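Local coordinates for NikO protein (Streptomyces tendae, PDB 4FQD) that acts as an enolpyruvyl transferase of the MurA subfamily, essential in nikkomycin biosynthesis, at residues L145-R150 with K197-M202; F151-R156 with Q168-C173; S343-A348 with F369-E374; G379-V384 with G393-H398. The protein carries 4 engineered substitutions. One frame throughout, in Å; residues are numbered along the deposited sequence. Where two conformers were deposited one is given.

Contact 1 (L145-R150 with K197-M202). With SO4 (sulfate ion), chain C.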
loop_
_atom_site.group_PDB
_atom_site.type_symbol
_atom_site.label_atom_id
_atom_site.label_comp_id
_atom_site.label_asym_id
_atom_site.label_seq_id
_atom_site.Cartn_x
_atom_site.Cartn_y
_atom_site.Cartn_z
ATOM N N LEU A 145 -3.423 -22.984 -18.652
ATOM C CA LEU A 145 -4.160 -23.623 -19.735
ATOM C C LEU A 145 -4.746 -22.592 -20.693
ATOM O O LEU A 145 -4.869 -22.848 -21.891
ATOM C CB LEU A 145 -5.268 -24.515 -19.173
ATOM C CG LEU A 145 -4.813 -25.633 -18.234
ATOM C CD1 LEU A 145 -6.006 -26.414 -17.706
ATOM C CD2 LEU A 145 -3.830 -26.558 -18.936
ATOM N N ASP A 146 -5.104 -21.428 -20.162
ATOM C CA ASP A 146 -5.658 -20.357 -20.984
ATOM C C ASP A 146 -4.589 -19.760 -21.895
ATOM O O ASP A 146 -4.867 -19.397 -23.037
ATOM C CB ASP A 146 -6.274 -19.265 -20.108
ATOM C CG ASP A 146 -6.989 -18.202 -20.922
ATOM O OD1 ASP A 146 -6.320 -17.253 -21.383
ATOM O OD2 ASP A 146 -8.219 -18.317 -21.103
ATOM N N VAL A 147 -3.366 -19.660 -21.382
ATOM C CA VAL A 147 -2.250 -19.145 -22.165
ATOM C C VAL A 147 -1.919 -20.084 -23.319
ATOM O O VAL A 147 -1.855 -19.661 -24.474
ATOM C CB VAL A 147 -0.992 -18.947 -21.300
ATOM C CG1 VAL A 147 0.212 -18.647 -22.178
ATOM C CG2 VAL A 147 -1.216 -17.834 -20.289
ATOM N N MET A 148 -1.716 -21.359 -23.000
ATOM C CA MET A 148 -1.432 -22.371 -24.014
ATOM C C MET A 148 -2.593 -22.516 -24.994
ATOM O O MET A 148 -2.392 -22.867 -26.157
ATOM C CB MET A 148 -1.113 -23.719 -23.362
ATOM C CG MET A 148 0.279 -23.796 -22.757
ATOM S SD MET A 148 0.635 -25.382 -21.974
ATOM C CE MET A 148 -0.420 -25.291 -20.531
ATOM N N GLY A 149 -3.802 -22.236 -24.519
ATOM C CA GLY A 149 -4.988 -22.303 -25.353
ATOM C C GLY A 149 -4.967 -21.296 -26.488
ATOM O O GLY A 149 -5.549 -21.530 -27.547
ATOM N N ARG A 150 -4.290 -20.173 -26.269
ATOM C CA ARG A 150 -4.187 -19.135 -27.288
ATOM C C ARG A 150 -3.221 -19.537 -28.394
ATOM O O ARG A 150 -3.224 -18.947 -29.474
ATOM C CB ARG A 150 -3.738 -17.811 -26.670
ATOM C CG ARG A 150 -4.641 -17.297 -25.568
ATOM C CD ARG A 150 -4.565 -15.786 -25.485
ATOM N NE ARG A 150 -5.086 -15.272 -24.224
ATOM C CZ ARG A 150 -5.225 -13.981 -23.948
ATOM N NH1 ARG A 150 -4.889 -13.071 -24.853
ATOM N NH2 ARG A 150 -5.703 -13.597 -22.773
ATOM N N LYS A 197 5.747 -16.804 -18.027
ATOM C CA LYS A 197 6.685 -17.902 -18.223
ATOM C C LYS A 197 6.177 -18.869 -19.284
ATOM O O LYS A 197 6.921 -19.274 -20.178
ATOM C CB LYS A 197 6.915 -18.648 -16.909
ATOM C CG LYS A 197 7.509 -17.789 -15.807
ATOM C CD LYS A 197 7.551 -18.540 -14.487
ATOM C CE LYS A 197 8.056 -17.649 -13.366
ATOM N NZ LYS A 197 8.178 -18.390 -12.080
ATOM N N THR A 198 4.902 -19.229 -19.180
ATOM C CA THR A 198 4.284 -20.156 -20.119
ATOM C C THR A 198 4.248 -19.579 -21.531
ATOM O O THR A 198 4.628 -20.248 -22.493
ATOM C CB THR A 198 2.852 -20.518 -19.687
ATOM O OG1 THR A 198 2.882 -21.120 -18.386
ATOM C CG2 THR A 198 2.225 -21.489 -20.675
ATOM N N ALA A 199 3.797 -18.332 -21.646
ATOM C CA ALA A 199 3.688 -17.667 -22.941
ATOM C C ALA A 199 5.040 -17.549 -23.638
ATOM O O ALA A 199 5.135 -17.720 -24.853
ATOM C CB ALA A 199 3.056 -16.297 -22.780
ATOM N N LEU A 200 6.079 -17.253 -22.864
ATOM C CA LEU A 200 7.428 -17.161 -23.407
ATOM C C LEU A 200 7.899 -18.507 -23.941
ATOM O O LEU A 200 8.447 -18.590 -25.041
ATOM C CB LEU A 200 8.402 -16.650 -22.347
ATOM C CG LEU A 200 8.607 -15.138 -22.300
ATOM C CD1 LEU A 200 9.463 -14.762 -21.108
ATOM C CD2 LEU A 200 9.250 -14.658 -23.590
ATOM N N LEU A 201 7.679 -19.557 -23.156
ATOM C CA LEU A 201 8.044 -20.909 -23.559
ATOM C C LEU A 201 7.273 -21.332 -24.804
ATOM O O LEU A 201 7.849 -21.886 -25.740
ATOM C CB LEU A 201 7.792 -21.896 -22.418
ATOM C CG LEU A 201 8.727 -21.794 -21.211
ATOM C CD1 LEU A 201 8.240 -22.682 -20.077
ATOM C CD2 LEU A 201 10.148 -22.161 -21.605
ATOM N N MET A 202 5.971 -21.063 -24.807
ATOM C CA MET A 202 5.119 -21.395 -25.944
ATOM C C MET A 202 5.537 -20.627 -27.191
ATOM O O MET A 202 5.471 -21.149 -28.303
ATOM C CB MET A 202 3.651 -21.107 -25.623
ATOM C CG MET A 202 3.044 -22.033 -24.582
ATOM S SD MET A 202 3.091 -23.766 -25.076
ATOM C CE MET A 202 2.075 -23.730 -26.550
HETATM S S SO4 C . 4.971 -18.774 -10.033
HETATM O O1 SO4 C . 5.277 -18.378 -11.404
HETATM O O2 SO4 C . 5.583 -20.070 -9.752
HETATM O O3 SO4 C . 5.503 -17.774 -9.113
HETATM O O4 SO4 C . 3.524 -18.869 -9.864
#
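Val147 faces Ala199, with 6.2 Å between their CA atoms, where helix 145-149 and helix 197-202 run in nearly the same direction, their axes 9.2 Å apart and inclined at 28°. The join is mostly apolar: methyl groups and the two methionine chains, with one valine methyl against the backbone. Val147 CG1, anti to its own backbone N, reaches the backbone of Ala199 and lies 3.6 Å from Ala199 N, with Ala199 CB also close. Thr198 sends only its methyl branch across. Its CG2 fits between two side chains of helix 145-149, 3.8 Å from Val147 CG1 and 3.7 Å from Met148 CG. The other branch, OG1, turns back to its own helix and is hydrogen-bonded to Gly194 O, which takes care of the one polar side-chain atom at this buried surface. One turn further on, Met202 crosses Met148 at about a right angle. A bend at chi2 (-60°) folds Met202 SD back until it rests 3.6 Å from Met148 CG. Beyond the contact proper, the extended Lys197 carries NZ to O1 of a sulfate, 3.0 Å away, most likely a crystallisation additive; Ser193 OG holds the same sulfate, and Asp220 forms a salt bridge with Lys197. The pair is packed into one globular half of the inverse beta/alpha barrel enzyme: helix 112-118 touches Met148 and Met202, Leu165 of strand 163-166 touches Met148, and helix 219-231 packs against Leu200 on helix 192-204.

Contact 2 (F151-R156 with Q168-C173)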
loop_
_atom_site.group_PDB
_atom_site.type_symbol
_atom_site.label_atom_id
_atom_site.label_comp_id
_atom_site.label_asym_id
_atom_site.label_seq_id
_atom_site.Cartn_x
_atom_site.Cartn_y
_atom_site.Cartn_z
ATOM N N PHE A 151 -2.389 -20.535 -28.115
ATOM C CA PHE A 151 -1.441 -21.044 -29.100
ATOM C C PHE A 151 -2.023 -22.239 -29.853
ATOM O O PHE A 151 -1.352 -22.841 -30.689
ATOM C CB PHE A 151 -0.117 -21.435 -28.435
ATOM C CG PHE A 151 0.678 -20.266 -27.920
ATOM C CD1 PHE A 151 0.401 -19.715 -26.680
ATOM C CD2 PHE A 151 1.708 -19.724 -28.672
ATOM C CE1 PHE A 151 1.131 -18.642 -26.202
ATOM C CE2 PHE A 151 2.443 -18.652 -28.198
ATOM C CZ PHE A 151 2.153 -18.110 -26.962
ATOM N N GLY A 152 -3.271 -22.580 -29.547
ATOM C CA GLY A 152 -3.960 -23.647 -30.249
ATOM C C GLY A 152 -4.068 -24.956 -29.487
ATOM O O GLY A 152 -4.553 -25.952 -30.025
ATOM N N VAL A 153 -3.620 -24.961 -28.236
ATOM C CA VAL A 153 -3.683 -26.163 -27.409
ATOM C C VAL A 153 -5.103 -26.434 -26.916
ATOM O O VAL A 153 -5.754 -25.553 -26.352
ATOM C CB VAL A 153 -2.726 -26.073 -26.202
ATOM C CG1 VAL A 153 -2.907 -27.272 -25.282
ATOM C CG2 VAL A 153 -1.286 -25.974 -26.676
ATOM N N THR A 154 -5.579 -27.656 -27.136
ATOM C CA THR A 154 -6.918 -28.054 -26.717
ATOM C C THR A 154 -6.863 -28.840 -25.409
ATOM O O THR A 154 -5.969 -29.661 -25.206
ATOM C CB THR A 154 -7.615 -28.903 -27.804
ATOM O OG1 THR A 154 -7.663 -28.165 -29.031
ATOM C CG2 THR A 154 -9.033 -29.268 -27.385
ATOM N N THR A 155 -7.817 -28.577 -24.521
ATOM C CA THR A 155 -7.865 -29.252 -23.232
ATOM C C THR A 155 -9.140 -30.068 -23.065
ATOM O O THR A 155 -10.199 -29.698 -23.572
ATOM C CB THR A 155 -7.797 -28.251 -22.064
ATOM O OG1 THR A 155 -9.008 -27.487 -22.015
ATOM C CG2 THR A 155 -6.621 -27.312 -22.231
ATOM N N ARG A 156 -9.028 -31.180 -22.349
ATOM C CA ARG A 156 -10.198 -31.944 -21.941
ATOM C C ARG A 156 -9.987 -32.504 -20.539
ATOM O O ARG A 156 -8.860 -32.798 -20.140
ATOM C CB ARG A 156 -10.504 -33.064 -22.932
ATOM C CG ARG A 156 -9.481 -34.168 -22.956
ATOM C CD ARG A 156 -10.137 -35.484 -23.294
ATOM N NE ARG A 156 -9.145 -36.513 -23.564
ATOM C CZ ARG A 156 -8.666 -36.775 -24.772
ATOM N NH1 ARG A 156 -7.758 -37.726 -24.934
ATOM N NH2 ARG A 156 -9.097 -36.087 -25.820
ATOM N N GLN A 168 -2.161 -30.254 -32.490
ATOM C CA GLN A 168 -1.649 -30.696 -33.782
ATOM C C GLN A 168 -0.651 -29.693 -34.343
ATOM O O GLN A 168 0.374 -30.070 -34.911
ATOM C CB GLN A 168 -2.792 -30.913 -34.776
ATOM C CG GLN A 168 -3.262 -32.351 -34.861
ATOM C CD GLN A 168 -2.138 -33.303 -35.223
ATOM O OE1 GLN A 168 -1.613 -34.015 -34.366
ATOM N NE2 GLN A 168 -1.761 -33.317 -36.497
ATOM N N ARG A 169 -0.961 -28.411 -34.182
ATOM C CA ARG A 169 -0.061 -27.348 -34.610
ATOM C C ARG A 169 -0.185 -26.133 -33.697
ATOM O O ARG A 169 -1.283 -25.757 -33.285
ATOM C CB ARG A 169 -0.337 -26.949 -36.062
ATOM C CG ARG A 169 -1.727 -26.382 -36.296
ATOM C CD ARG A 169 -1.824 -25.679 -37.637
ATOM N NE ARG A 169 -3.106 -24.999 -37.796
ATOM C CZ ARG A 169 -3.244 -23.763 -38.262
ATOM N NH1 ARG A 169 -2.177 -23.063 -38.623
ATOM N NH2 ARG A 169 -4.452 -23.225 -38.371
ATOM N N LEU A 170 0.952 -25.527 -33.378
ATOM C CA LEU A 170 0.968 -24.337 -32.541
ATOM C C LEU A 170 1.000 -23.084 -33.407
ATOM O O LEU A 170 1.689 -23.041 -34.426
ATOM C CB LEU A 170 2.172 -24.363 -31.599
ATOM C CG LEU A 170 2.230 -25.544 -30.627
ATOM C CD1 LEU A 170 3.512 -25.509 -29.812
ATOM C CD2 LEU A 170 1.012 -25.545 -29.717
ATOM N N THR A 171 0.244 -22.070 -33.002
ATOM C CA THR A 171 0.185 -20.818 -33.746
ATOM C C THR A 171 0.564 -19.639 -32.857
ATOM O O THR A 171 0.212 -19.610 -31.679
ATOM C CB THR A 171 -1.219 -20.583 -34.329
ATOM O OG1 THR A 171 -2.187 -20.611 -33.274
ATOM C CG2 THR A 171 -1.558 -21.659 -35.352
ATOM N N PRO A 172 1.289 -18.661 -33.423
ATOM C CA PRO A 172 1.700 -17.467 -32.678
ATOM C C PRO A 172 0.493 -16.617 -32.295
ATOM O O PRO A 172 -0.593 -16.800 -32.845
ATOM C CB PRO A 172 2.583 -16.717 -33.680
ATOM C CG PRO A 172 2.105 -17.174 -35.014
ATOM C CD PRO A 172 1.745 -18.617 -34.823
ATOM N N CYS A 173 0.687 -15.716 -31.335
ATOM C CA CYS A 173 -0.403 -14.893 -30.823
ATOM C C CYS A 173 0.116 -13.581 -30.224
ATOM O O CYS A 173 1.302 -13.455 -29.920
ATOM C CB CYS A 173 -1.208 -15.678 -29.781
ATOM S SG CYS A 173 -2.709 -14.855 -29.204
#
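The Phe151 ring is turned obliquely to the Thr171 carbonyl. Its CG is anti to the carbonyl carbon of Phe151 (chi1 -69°), and ring atom CD2 of Phe151 lies 3.4 Å from Thr171 O. The Val153 and Leu170 side chains run alongside each other in the same sense, with Val153 CG2 3.8 Å from Leu170 CD2. Within 168-173, Thr171 CG2 lies 3.6 Å above one face of the Arg169 guanidinium, offset toward its rim. Behind these side chains the backbones meet: Phe151 O accepts the hydrogen bond of Thr171 N at 2.9 Å, nearly straight at hydrogen (165°), the donor tilted 33° from the carbonyl plane. A CA-H...O contact from Leu170 CA adds a second touch on Phe151 O at 3.3 Å. Thr171 O in turn receives Phe151 CA at 3.4 Å, so each residue offers an oxygen to the other. Gly152, between Phe151 and Val153 in the chain, ends helix 142-149 with a positive phi in a Schellman motif; a CB at this place would press on Arg169 O. The chemistry is thus split: one conventional hydrogen bond with weaker C-H donors fixes the strand-like loop 168-173 against the helix end, while Val153, Leu170 and the Phe151 ring together face Met202 of helix 192-204.

Contact 3 (S343-A348 with F369-E374)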
loop_
_atom_site.group_PDB
_atom_site.type_symbol
_atom_site.label_atom_id
_atom_site.label_comp_id
_atom_site.label_asym_id
_atom_site.label_seq_id
_atom_site.Cartn_x
_atom_site.Cartn_y
_atom_site.Cartn_z
ATOM N N SER A 343 8.852 -12.119 0.668
ATOM C CA SER A 343 9.702 -11.231 1.455
ATOM C C SER A 343 8.931 -10.615 2.619
ATOM O O SER A 343 9.509 -10.265 3.648
ATOM C CB SER A 343 10.283 -10.127 0.570
ATOM O OG SER A 343 11.055 -10.671 -0.487
ATOM N N GLN A 344 7.620 -10.497 2.443
ATOM C CA GLN A 344 6.746 -9.865 3.431
ATOM C C GLN A 344 6.790 -10.432 4.867
ATOM O O GLN A 344 6.785 -9.655 5.823
ATOM C CB GLN A 344 5.309 -9.792 2.890
ATOM C CG GLN A 344 4.237 -10.239 3.859
ATOM C CD GLN A 344 3.314 -11.274 3.251
ATOM O OE1 GLN A 344 2.999 -12.284 3.877
ATOM N NE2 GLN A 344 2.872 -11.026 2.022
ATOM N N PRO A 345 6.834 -11.769 5.033
ATOM C CA PRO A 345 6.880 -12.273 6.414
ATOM C C PRO A 345 8.124 -11.831 7.186
ATOM O O PRO A 345 8.044 -11.585 8.391
ATOM C CB PRO A 345 6.895 -13.795 6.231
ATOM C CG PRO A 345 6.251 -14.021 4.916
ATOM C CD PRO A 345 6.683 -12.869 4.062
ATOM N N PHE A 346 9.256 -11.728 6.498
ATOM C CA PHE A 346 10.498 -11.319 7.142
ATOM C C PHE A 346 10.492 -9.826 7.456
ATOM O O PHE A 346 11.111 -9.381 8.421
ATOM C CB PHE A 346 11.697 -11.684 6.269
ATOM C CG PHE A 346 11.744 -13.136 5.890
ATOM C CD1 PHE A 346 12.226 -14.081 6.779
ATOM C CD2 PHE A 346 11.298 -13.555 4.648
ATOM C CE1 PHE A 346 12.266 -15.418 6.436
ATOM C CE2 PHE A 346 11.336 -14.891 4.298
ATOM C CZ PHE A 346 11.821 -15.824 5.193
ATOM N N LEU A 347 9.784 -9.058 6.635
ATOM C CA LEU A 347 9.637 -7.629 6.867
ATOM C C LEU A 347 8.681 -7.380 8.027
ATOM O O LEU A 347 8.784 -6.372 8.728
ATOM C CB LEU A 347 9.138 -6.934 5.599
ATOM C CG LEU A 347 10.070 -7.059 4.393
ATOM C CD1 LEU A 347 9.434 -6.464 3.149
ATOM C CD2 LEU A 347 11.405 -6.394 4.684
ATOM N N ALA A 348 7.751 -8.308 8.223
ATOM C CA ALA A 348 6.813 -8.235 9.337
ATOM C C ALA A 348 7.548 -8.434 10.656
ATOM O O ALA A 348 7.257 -7.766 11.647
ATOM C CB ALA A 348 5.716 -9.273 9.177
ATOM N N PHE A 369 -1.019 -14.928 5.490
ATOM C CA PHE A 369 -0.585 -14.365 6.757
ATOM C C PHE A 369 -0.761 -15.418 7.842
ATOM O O PHE A 369 -1.073 -15.100 8.988
ATOM C CB PHE A 369 -1.398 -13.116 7.094
ATOM C CG PHE A 369 -1.136 -11.956 6.178
ATOM C CD1 PHE A 369 0.151 -11.670 5.753
ATOM C CD2 PHE A 369 -2.176 -11.154 5.737
ATOM C CE1 PHE A 369 0.396 -10.602 4.908
ATOM C CE2 PHE A 369 -1.938 -10.085 4.892
ATOM C CZ PHE A 369 -0.650 -9.810 4.477
ATOM N N GLY A 370 -0.561 -16.679 7.467
ATOM C CA GLY A 370 -0.728 -17.792 8.385
ATOM C C GLY A 370 0.351 -17.865 9.449
ATOM O O GLY A 370 0.229 -18.617 10.416
ATOM N N PHE A 371 1.411 -17.085 9.269
ATOM C CA PHE A 371 2.495 -17.026 10.242
ATOM C C PHE A 371 2.138 -16.098 11.400
ATOM O O PHE A 371 2.699 -16.206 12.490
ATOM C CB PHE A 371 3.789 -16.554 9.571
ATOM C CG PHE A 371 3.680 -15.201 8.919
ATOM C CD1 PHE A 371 3.284 -15.082 7.598
ATOM C CD2 PHE A 371 3.978 -14.049 9.629
ATOM C CE1 PHE A 371 3.183 -13.839 6.997
ATOM C CE2 PHE A 371 3.878 -12.804 9.035
ATOM C CZ PHE A 371 3.481 -12.700 7.717
ATOM N N ALA A 372 1.200 -15.190 11.150
ATOM C CA ALA A 372 0.812 -14.172 12.129
ATOM C C ALA A 372 0.304 -14.696 13.485
ATOM O O ALA A 372 0.756 -14.221 14.526
ATOM C CB ALA A 372 -0.185 -13.176 11.515
ATOM N N PRO A 373 -0.634 -15.666 13.484
ATOM C CA PRO A 373 -1.103 -16.155 14.788
ATOM C C PRO A 373 -0.006 -16.867 15.576
ATOM O O PRO A 373 -0.082 -16.944 16.803
ATOM C CB PRO A 373 -2.207 -17.151 14.414
ATOM C CG PRO A 373 -2.639 -16.746 13.047
ATOM C CD PRO A 373 -1.391 -16.276 12.376
ATOM N N GLU A 374 1.001 -17.377 14.876
ATOM C CA GLU A 374 2.108 -18.063 15.529
ATOM C C GLU A 374 3.099 -17.064 16.118
ATOM O O GLU A 374 3.660 -17.293 17.189
ATOM C CB GLU A 374 2.808 -19.006 14.551
ATOM C CG GLU A 374 1.888 -20.054 13.953
ATOM C CD GLU A 374 1.190 -20.884 15.011
ATOM O OE1 GLU A 374 1.886 -21.470 15.867
ATOM O OE2 GLU A 374 -0.058 -20.945 14.991
#
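Pro345 and Phe371 are the nearest backbone neighbours, their CA atoms 7.5 Å apart, where helix 344-351 faces a type I beta turn, Phe369 to Ala372, that leads into helix 372-378. With the backbones so far apart, the Phe371 ring fills the space between. Its CG stands between the backbone N and the carbonyl carbon (chi1 59°), and the side chain crosses Pro345 at about a right angle. Pro345 CB sits over one face of the Phe371 ring, 3.9 Å from the centroid and 16° off the normal, a CH-pi contact. Pro345 CG touches the rim at Phe371 CE1, 3.7 Å away, and Ala348 CB approaches Phe371 CE2 obliquely at 4.0 Å. Gln344 OE1 comes to that same Phe371 CE1 from the edge, in the ring plane, at 3.5 Å, and is also close to Phe369 CE1, 3.3 Å away. NE2 of the same amide is hydrogen-bonded to Glu362 of strand 356-362, which probably helps to set the rotation of the group. An alanine at Phe371 would probably open a gap between turn and helix, leaving Pro345 CB without its aromatic face and Gln344 OE1 without the ring edge it faces. The amide oxygen at the C-H edge of Phe371 is consistent with weak electrostatic attraction, added to a contact that otherwise rests on apolar packing.

Contact 4 (G379-V384 with G393-H398)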
loop_
_atom_site.group_PDB
_atom_site.type_symbol
_atom_site.label_atom_id
_atom_site.label_comp_id
_atom_site.label_asym_id
_atom_site.label_seq_id
_atom_site.Cartn_x
_atom_site.Cartn_y
_atom_site.Cartn_z
ATOM N N GLY A 379 4.755 -13.177 21.401
ATOM C CA GLY A 379 4.628 -11.871 22.024
ATOM C C GLY A 379 4.453 -10.747 21.023
ATOM O O GLY A 379 4.162 -9.611 21.396
ATOM N N ILE A 380 4.630 -11.065 19.746
ATOM C CA ILE A 380 4.488 -10.079 18.681
ATOM C C ILE A 380 3.019 -9.731 18.451
ATOM O O ILE A 380 2.180 -10.617 18.292
ATOM C CB ILE A 380 5.116 -10.584 17.367
ATOM C CG1 ILE A 380 6.572 -10.990 17.601
ATOM C CG2 ILE A 380 5.019 -9.525 16.283
ATOM C CD1 ILE A 380 7.265 -11.524 16.368
ATOM N N ARG A 381 2.713 -8.437 18.440
ATOM C CA ARG A 381 1.340 -7.968 18.281
ATOM C C ARG A 381 0.989 -7.783 16.808
ATOM O O ARG A 381 1.571 -6.938 16.128
ATOM C CB ARG A 381 1.148 -6.640 19.011
ATOM C CG ARG A 381 1.704 -6.603 20.425
ATOM C CD ARG A 381 0.698 -7.099 21.446
ATOM N NE ARG A 381 0.854 -6.410 22.724
ATOM C CZ ARG A 381 1.708 -6.776 23.674
ATOM N NH1 ARG A 381 2.490 -7.831 23.494
ATOM N NH2 ARG A 381 1.783 -6.086 24.803
ATOM N N THR A 382 0.033 -8.566 16.318
ATOM C CA THR A 382 -0.392 -8.458 14.926
ATOM C C THR A 382 -1.904 -8.298 14.794
ATOM O O THR A 382 -2.656 -8.571 15.728
ATOM C CB THR A 382 0.040 -9.683 14.094
ATOM O OG1 THR A 382 -0.658 -10.847 14.554
ATOM C CG2 THR A 382 1.543 -9.913 14.202
ATOM N N ALA A 383 -2.334 -7.850 13.619
ATOM C CA ALA A 383 -3.751 -7.748 13.294
ATOM C C ALA A 383 -3.939 -8.059 11.815
ATOM O O ALA A 383 -3.207 -7.547 10.968
ATOM C CB ALA A 383 -4.280 -6.363 13.624
ATOM N N VAL A 384 -4.918 -8.906 11.510
ATOM C CA VAL A 384 -5.155 -9.338 10.137
ATOM C C VAL A 384 -6.597 -9.099 9.697
ATOM O O VAL A 384 -7.539 -9.548 10.353
ATOM C CB VAL A 384 -4.818 -10.836 9.950
ATOM C CG1 VAL A 384 -5.259 -11.319 8.576
ATOM C CG2 VAL A 384 -3.331 -11.080 10.156
ATOM N N GLY A 393 4.520 -2.352 16.437
ATOM C CA GLY A 393 5.831 -2.231 17.042
ATOM C C GLY A 393 5.907 -1.055 17.998
ATOM O O GLY A 393 5.174 -0.079 17.837
ATOM N N PRO A 394 6.800 -1.135 18.998
ATOM C CA PRO A 394 7.707 -2.263 19.234
ATOM C C PRO A 394 7.010 -3.431 19.924
ATOM O O PRO A 394 6.273 -3.230 20.889
ATOM C CB PRO A 394 8.768 -1.673 20.176
ATOM C CG PRO A 394 8.512 -0.190 20.213
ATOM C CD PRO A 394 7.061 -0.029 19.930
ATOM N N CYS A 395 7.243 -4.639 19.422
ATOM C CA CYS A 395 6.704 -5.845 20.039
ATOM C C CYS A 395 7.564 -7.065 19.716
ATOM O O CYS A 395 7.085 -8.019 19.103
ATOM C CB CYS A 395 5.264 -6.079 19.577
ATOM S SG CYS A 395 5.057 -6.140 17.781
ATOM N N PRO A 396 8.838 -7.045 20.141
ATOM C CA PRO A 396 9.744 -8.147 19.802
ATOM C C PRO A 396 9.338 -9.437 20.501
ATOM O O PRO A 396 8.809 -9.385 21.611
ATOM C CB PRO A 396 11.094 -7.657 20.328
ATOM C CG PRO A 396 10.747 -6.750 21.449
ATOM C CD PRO A 396 9.468 -6.072 21.051
ATOM N N PRO A 397 9.574 -10.588 19.852
ATOM C CA PRO A 397 9.232 -11.894 20.426
ATOM C C PRO A 397 10.039 -12.165 21.691
ATOM O O PRO A 397 11.245 -11.917 21.712
ATOM C CB PRO A 397 9.626 -12.877 19.318
ATOM C CG PRO A 397 10.647 -12.150 18.507
ATOM C CD PRO A 397 10.228 -10.713 18.538
ATOM N N HIS A 398 9.379 -12.665 22.733
ATOM C CA HIS A 398 10.050 -12.886 24.009
ATOM C C HIS A 398 9.482 -14.070 24.786
ATOM O O HIS A 398 10.174 -14.659 25.614
ATOM C CB HIS A 398 9.993 -11.618 24.867
ATOM C CG HIS A 398 8.604 -11.196 25.234
ATOM N ND1 HIS A 398 7.820 -10.417 24.411
ATOM C CD2 HIS A 398 7.859 -11.442 26.339
ATOM C CE1 HIS A 398 6.652 -10.204 24.990
ATOM N NE2 HIS A 398 6.651 -10.816 26.161
HETATM O O HOH W 1 6.061 -7.819 22.334
#
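Arg381 N donates to Cys395 SG at 3.3 Å, the one direct hydrogen bond between the two segments, bent modestly at hydrogen (155°). Cys395 SG stands between its backbone N and carbonyl carbon (chi1 55°), which turns the thiol toward that amide. A water adds a bridge, giving one hydrogen to Gly379 O at 2.8 Å and the other to Pro396 O at 3.2 Å. Pro396 O is gripped a second time by His398 ND1, 3.1 Å away, in the ring plane and almost straight at 176°. Gly379 closes helix 372-378 with a Schellman motif, its positive phi turning the chain toward strand 382-385, outermost within this chain in a mixed sheet; loop 393-398 leaves the neighbouring strand 388-393 and passes back over this helix end. Among weaker contacts, Ile380 CA-H points to Cys395 O at 3.3 Å. The apolar group centres on Ile380, which lies side by side with Pro397, CD1 3.8 Å from Pro397 CD, while its CG2 meets Cys395 SG at 3.7 Å. An alanine in place of Ile380 would probably strip the Pro397 ring of its CG1 and CD1 contacts and open a gap beside the Cys395 sulfur. Leu375 and Ala352 also touch Ile380.

In the fold
From the N terminus, contact 1 comes first and closes the long loop 151-196 between two helices. Contact 2 is nested within that loop, starting just after helix 142-149 and spanning the hairpin of strands 154-157 and 163-166; the two are also joined by a probable hydrogen bond between Met148 O and Val153 N. Contact 3 follows in series, tying helix 344-351 to the start of helix 372-378 across strand 356-362. Contact 4 then closes the hairpin of strands 382-385 and 388-393, and meets contact 3 where Ala372 packs on Val384. None cross. Contacts 1 and 2 lie on the opposite side of the chain's centre from contacts 3 and 4, with centres of contacts 1 and 3 about 32 Å apart.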